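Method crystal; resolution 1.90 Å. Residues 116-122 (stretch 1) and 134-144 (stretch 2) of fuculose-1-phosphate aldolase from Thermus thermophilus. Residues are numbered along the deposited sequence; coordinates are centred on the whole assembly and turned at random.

Stretch 1 (116-122) KEVPVLA
Stretch 2 (134-144) LSVAEALREHR

A short strand laid against a helix illustrates how two segments can pack closely without a single hydrogen bond between them. In fuculose-1-phosphate aldolase from Thermus thermophilus, strand 118-121 and the helix that begins before Leu-134 lie nearly antiparallel: their N-to-C directions differ by 166°, and their axes approach to 9.8 Å. The register is set by two pairs: Leu-121 CA lies 7.2 Å from Ser-135 CA, and Pro-119 CA lies 7.7 Å from Ala-139 CA. Two residues along the extended strand thus match four along the helix, about one turn. Pro-119 and Leu-121 point CA-to-CB toward the helix, whereas buried Val-118 (chi1 t, phi/psi -112/107) points away; Val-120 (-106/121, chi1 t) is out of reach. Before the strand, Lys-116 (71/-75, rotamer mttt) leaves a preceding helix with positive phi; after it comes Ala-122 (-130/61). The two stretches bury 273 Å², both sides summed.

Leu-134 opens stretch 2 with phi/psi of -66/-48 and a tp rotamer, out of reach of the strand; its O accepts from Glu-138 N at 2.9 Å. Ser-135 to Ala-139 all stay near -60/-47. Ser-135 (chi1 m) has its CA-to-CB bond toward the strand. Here Leu-121, an mt rotamer at -99/140, brings its CD1 to 3.7 Å from Ser-135 O and 4.0 Å from Ser-135 CB. These are van der Waals contacts, for a methyl group offers no polar hydrogen; Ser-135 O instead accepts from Ala-139 N at 2.9 Å, and Ser-135 OG is satisfied elsewhere in the structure.

Leu-121 CD1 also lies 3.7 Å from Val-136 N and 4.1 Å from Val-136 CG2, the valine having chi1 t and a sideways CA-to-CB bond. Ala-137 turns away, and Glu-138 (chi1 m, chi2 m) starts sideways before its end leads away. One turn after Ser-135, Ala-139 again faces the strand, its CB 4.0 Å from Leu-121 CD1. That methyl therefore touches three helical residues; its contacts with Val-136 CG2 and Ala-139 CB are apolar, and it also packs on backbone atoms of Ser-135 and Val-136.

After Ala-139, Leu-140 (-71/-3, rotamer mt) donates from N to Val-136 O at 2.8 Å, whereas Arg-141 N (-74/-29) donates a hydrogen bond to Glu-138 O at 3.2 Å and Glu-142 N (-114/-15) to Ala-139 O at 3.1 Å. Neither Arg-141 nor Glu-142 contacts the strand.

His-143 is extended at -128/152, with chi1 m and chi2 87°. Its N and ND1 donate hydrogen bonds to Ala-139 O at 3.0 and 3.2 Å, so this carbonyl accepts from three donors, Glu-142 N included. The ring receives Pro-119 (-69/147, C-gamma endo) over one face: Pro-119 CD sits 3.8 Å from the His-143 ring centroid, 19° off the normal, and 3.7 Å from His-143 CG. This CH-pi contact pairs a C-H group beside the proline nitrogen with the pi cloud. Glu-117 (-148/135, chi1 t, chi2 t) adds its O obliquely, 3.7 Å from His-143 CD2. Arg-144 (-79/-17, chi1 to chi3 all m) does not touch stretch 1.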

ATOM      1  N   LYS A 116       2.534  16.701  25.866  1.00 30.23           N
ATOM      2  CA  LYS A 116       2.289  17.619  26.974  1.00 32.25           C
ATOM      3  C   LYS A 116       1.787  18.952  26.421  1.00 32.08           C
ATOM      4  O   LYS A 116       0.603  19.274  26.510  1.00 34.22           O
ATOM      5  CB  LYS A 116       3.577  17.823  27.784  1.00 37.14           C
ATOM      6  CG  LYS A 116       4.055  16.556  28.482  1.00 40.17           C
ATOM      7  CD  LYS A 116       5.384  16.762  29.190  1.00 51.43           C
ATOM      8  CE  LYS A 116       5.869  15.465  29.820  1.00 58.72           C
ATOM      9  NZ  LYS A 116       7.183  15.601  30.507  1.00 64.13           N
ATOM     10  N   GLU A 117       2.698  19.725  25.848  1.00 29.74           N
ATOM     11  CA  GLU A 117       2.347  21.007  25.269  1.00 34.86           C
ATOM     12  C   GLU A 117       3.279  21.237  24.084  1.00 29.44           C
ATOM     13  O   GLU A 117       4.475  20.989  24.173  1.00 35.93           O
ATOM     14  CB  GLU A 117       2.527  22.110  26.309  1.00 36.60           C
ATOM     15  CG  GLU A 117       2.023  23.465  25.868  1.00 46.99           C
ATOM     16  CD  GLU A 117       2.242  24.528  26.930  1.00 56.53           C
ATOM     17  OE1 GLU A 117       3.384  25.024  27.052  1.00 51.99           O
ATOM     18  OE2 GLU A 117       1.269  24.854  27.644  1.00 60.00           O
ATOM     19  N   VAL A 118       2.731  21.692  22.965  1.00 28.16           N
ATOM     20  CA  VAL A 118       3.549  21.940  21.783  1.00 25.97           C
ATOM     21  C   VAL A 118       3.609  23.428  21.487  1.00 26.11           C
ATOM     22  O   VAL A 118       2.632  24.020  21.018  1.00 28.38           O
ATOM     23  CB  VAL A 118       2.982  21.217  20.536  1.00 29.35           C
ATOM     24  CG1 VAL A 118       3.893  21.472  19.312  1.00 21.06           C
ATOM     25  CG2 VAL A 118       2.861  19.734  20.816  1.00 27.14           C
ATOM     26  N   PRO A 119       4.758  24.064  21.755  1.00 25.73           N
ATOM     27  CA  PRO A 119       4.836  25.496  21.471  1.00 24.15           C
ATOM     28  C   PRO A 119       4.826  25.810  19.982  1.00 24.41           C
ATOM     29  O   PRO A 119       5.331  25.038  19.160  1.00 24.76           O
ATOM     30  CB  PRO A 119       6.155  25.902  22.122  1.00 33.18           C
ATOM     31  CG  PRO A 119       6.997  24.667  21.955  1.00 31.68           C
ATOM     32  CD  PRO A 119       6.024  23.568  22.329  1.00 24.31           C
ATOM     33  N   VAL A 120       4.235  26.945  19.637  1.00 19.89           N
ATOM     34  CA  VAL A 120       4.201  27.385  18.252  1.00 19.36           C
ATOM     35  C   VAL A 120       5.205  28.535  18.150  1.00 23.33           C
ATOM     36  O   VAL A 120       5.076  29.529  18.854  1.00 25.50           O
ATOM     37  CB  VAL A 120       2.801  27.902  17.855  1.00 21.20           C
ATOM     38  CG1 VAL A 120       2.837  28.470  16.443  1.00 21.45           C
ATOM     39  CG2 VAL A 120       1.780  26.774  17.953  1.00 22.96           C
ATOM     40  N   LEU A 121       6.206  28.384  17.289  1.00 21.98           N
ATOM     41  CA  LEU A 121       7.225  29.413  17.082  1.00 30.27           C
ATOM     42  C   LEU A 121       6.860  30.195  15.826  1.00 35.24           C
ATOM     43  O   LEU A 121       6.431  29.611  14.833  1.00 32.05           O
ATOM     44  CB  LEU A 121       8.597  28.766  16.886  1.00 29.03           C
ATOM     45  CG  LEU A 121       9.043  27.749  17.943  1.00 33.66           C
ATOM     46  CD1 LEU A 121      10.358  27.121  17.512  1.00 40.31           C
ATOM     47  CD2 LEU A 121       9.186  28.428  19.293  1.00 40.58           C
ATOM     48  N   ALA A 122       7.036  31.512  15.856  1.00 32.02           N
ATOM     49  CA  ALA A 122       6.711  32.329  14.689  1.00 39.81           C
ATOM     50  C   ALA A 122       7.841  33.276  14.306  1.00 45.25           C
ATOM     51  O   ALA A 122       7.670  34.489  14.323  1.00 47.87           O
ATOM     52  CB  ALA A 122       5.444  33.118  14.953  1.00 35.68           C
ATOM     53  N   LEU A 134      17.925  28.403  15.467  1.00 28.13           N
ATOM     54  CA  LEU A 134      18.096  28.753  16.871  1.00 31.54           C
ATOM     55  C   LEU A 134      16.815  28.598  17.689  1.00 23.62           C
ATOM     56  O   LEU A 134      16.828  27.995  18.764  1.00 23.68           O
ATOM     57  CB  LEU A 134      18.624  30.186  16.983  1.00 33.64           C
ATOM     58  CG  LEU A 134      19.038  30.653  18.376  1.00 42.24           C
ATOM     59  CD1 LEU A 134      20.090  29.712  18.944  1.00 42.11           C
ATOM     60  CD2 LEU A 134      19.582  32.069  18.287  1.00 46.57           C
ATOM     61  N   SER A 135      15.707  29.140  17.182  1.00 26.96           N
ATOM     62  CA  SER A 135      14.420  29.049  17.880  1.00 28.38           C
ATOM     63  C   SER A 135      14.004  27.597  18.115  1.00 23.53           C
ATOM     64  O   SER A 135      13.623  27.211  19.221  1.00 25.97           O
ATOM     65  CB  SER A 135      13.323  29.747  17.068  1.00 29.30           C
ATOM     66  OG  SER A 135      13.644  31.111  16.863  1.00 57.35           O
ATOM     67  N   VAL A 136      14.065  26.805  17.052  1.00 31.72           N
ATOM     68  CA  VAL A 136      13.704  25.395  17.121  1.00 28.28           C
ATOM     69  C   VAL A 136      14.584  24.650  18.120  1.00 24.40           C
ATOM     70  O   VAL A 136      14.080  23.931  18.980  1.00 26.32           O
ATOM     71  CB  VAL A 136      13.838  24.728  15.730  1.00 28.73           C
ATOM     72  CG1 VAL A 136      13.660  23.222  15.845  1.00 23.27           C
ATOM     73  CG2 VAL A 136      12.802  25.316  14.773  1.00 31.80           C
ATOM     74  N   ALA A 137      15.899  24.819  18.006  1.00 28.17           N
ATOM     75  CA  ALA A 137      16.815  24.136  18.918  1.00 27.58           C
ATOM     76  C   ALA A 137      16.534  24.528  20.366  1.00 25.14           C
ATOM     77  O   ALA A 137      16.420  23.668  21.243  1.00 24.88           O
ATOM     78  CB  ALA A 137      18.266  24.453  18.551  1.00 28.95           C
ATOM     79  N   GLU A 138      16.416  25.827  20.630  1.00 28.28           N
ATOM     80  CA  GLU A 138      16.140  26.249  21.995  1.00 29.26           C
ATOM     81  C   GLU A 138      14.826  25.659  22.482  1.00 27.79           C
ATOM     82  O   GLU A 138      14.721  25.217  23.618  1.00 28.93           O
ATOM     83  CB  GLU A 138      16.105  27.774  22.096  1.00 32.85           C
ATOM     84  CG  GLU A 138      17.495  28.402  22.125  1.00 35.87           C
ATOM     85  CD  GLU A 138      18.356  27.842  23.246  1.00 35.25           C
ATOM     86  OE1 GLU A 138      17.865  27.764  24.392  1.00 41.22           O
ATOM     87  OE2 GLU A 138      19.523  27.482  22.987  1.00 37.89           O
ATOM     88  N   ALA A 139      13.823  25.631  21.614  1.00 29.38           N
ATOM     89  CA  ALA A 139      12.531  25.079  21.993  1.00 25.05           C
ATOM     90  C   ALA A 139      12.627  23.594  22.325  1.00 21.89           C
ATOM     91  O   ALA A 139      12.065  23.134  23.313  1.00 25.17           O
ATOM     92  CB  ALA A 139      11.523  25.294  20.868  1.00 36.94           C
ATOM     93  N   LEU A 140      13.338  22.835  21.499  1.00 27.38           N
ATOM     94  CA  LEU A 140      13.442  21.403  21.743  1.00 27.78           C
ATOM     95  C   LEU A 140      14.305  21.042  22.954  1.00 34.84           C
ATOM     96  O   LEU A 140      14.425  19.866  23.312  1.00 28.94           O
ATOM     97  CB  LEU A 140      13.931  20.682  20.476  1.00 23.96           C
ATOM     98  CG  LEU A 140      12.972  20.871  19.288  1.00 26.56           C
ATOM     99  CD1 LEU A 140      13.524  20.179  18.045  1.00 22.52           C
ATOM    100  CD2 LEU A 140      11.590  20.307  19.645  1.00 29.39           C
ATOM    101  N   ARG A 141      14.904  22.044  23.590  1.00 32.51           N
ATOM    102  CA  ARG A 141      15.694  21.775  24.790  1.00 33.85           C
ATOM    103  C   ARG A 141      14.718  21.470  25.926  1.00 33.59           C
ATOM    104  O   ARG A 141      15.034  20.718  26.845  1.00 38.81           O
ATOM    105  CB  ARG A 141      16.540  22.992  25.184  1.00 37.07           C
ATOM    106  CG  ARG A 141      17.689  23.316  24.254  1.00 41.91           C
ATOM    107  CD  ARG A 141      18.480  24.500  24.791  1.00 52.10           C
ATOM    108  NE  ARG A 141      18.905  24.272  26.170  1.00 56.23           N
ATOM    109  CZ  ARG A 141      19.545  25.166  26.917  1.00 63.97           C
ATOM    110  NH2 ARG A 141      19.891  24.866  28.163  1.00 59.46           N
ATOM    111  N   GLU A 142      13.523  22.051  25.851  1.00 30.52           N
ATOM    112  CA  GLU A 142      12.511  21.861  26.890  1.00 37.17           C
ATOM    113  C   GLU A 142      11.252  21.105  26.465  1.00 38.03           C
ATOM    114  O   GLU A 142      10.478  20.672  27.317  1.00 44.70           O
ATOM    115  CB  GLU A 142      12.099  23.220  27.464  1.00 44.30           C
ATOM    116  CG  GLU A 142      13.214  23.962  28.188  1.00 59.10           C
ATOM    117  CD  GLU A 142      13.568  23.339  29.529  1.00 64.91           C
ATOM    118  OE1 GLU A 142      13.934  22.146  29.563  1.00 70.75           O
ATOM    119  N   HIS A 143      11.041  20.955  25.160  1.00 33.38           N
ATOM    120  CA  HIS A 143       9.866  20.249  24.651  1.00 26.76           C
ATOM    121  C   HIS A 143      10.280  19.168  23.660  1.00 26.40           C
ATOM    122  O   HIS A 143      11.297  19.306  22.982  1.00 24.86           O
ATOM    123  CB  HIS A 143       8.925  21.219  23.934  1.00 27.07           C
ATOM    124  CG  HIS A 143       8.542  22.408  24.755  1.00 30.82           C
ATOM    125  ND1 HIS A 143       9.297  23.559  24.796  1.00 35.45           N
ATOM    126  CD2 HIS A 143       7.490  22.617  25.580  1.00 26.61           C
ATOM    127  CE1 HIS A 143       8.723  24.429  25.608  1.00 35.09           C
ATOM    128  NE2 HIS A 143       7.625  23.881  26.097  1.00 31.51           N
ATOM    129  N   ARG A 144       9.474  18.115  23.566  1.00 25.18           N
ATOM    130  CA  ARG A 144       9.745  16.999  22.654  1.00 29.09           C
ATOM    131  C   ARG A 144       9.349  17.317  21.209  1.00 26.79           C
ATOM    132  O   ARG A 144       9.783  16.643  20.268  1.00 22.82           O
ATOM    133  CB  ARG A 144       9.012  15.744  23.135  1.00 27.73           C
ATOM    134  CG  ARG A 144       9.550  15.178  24.451  1.00 38.78           C
ATOM    135  CD  ARG A 144      11.002  14.750  24.290  1.00 45.80           C
ATOM    136  NE  ARG A 144      11.113  13.658  23.329  1.00 47.66           N
ATOM    137  CZ  ARG A 144      10.947  12.375  23.629  1.00 49.78           C
ATOM    138  NH1 ARG A 144      10.675  12.008  24.878  1.00 35.69           N
ATOM    139  NH2 ARG A 144      11.017  11.464  22.669  1.00 38.15           N
TER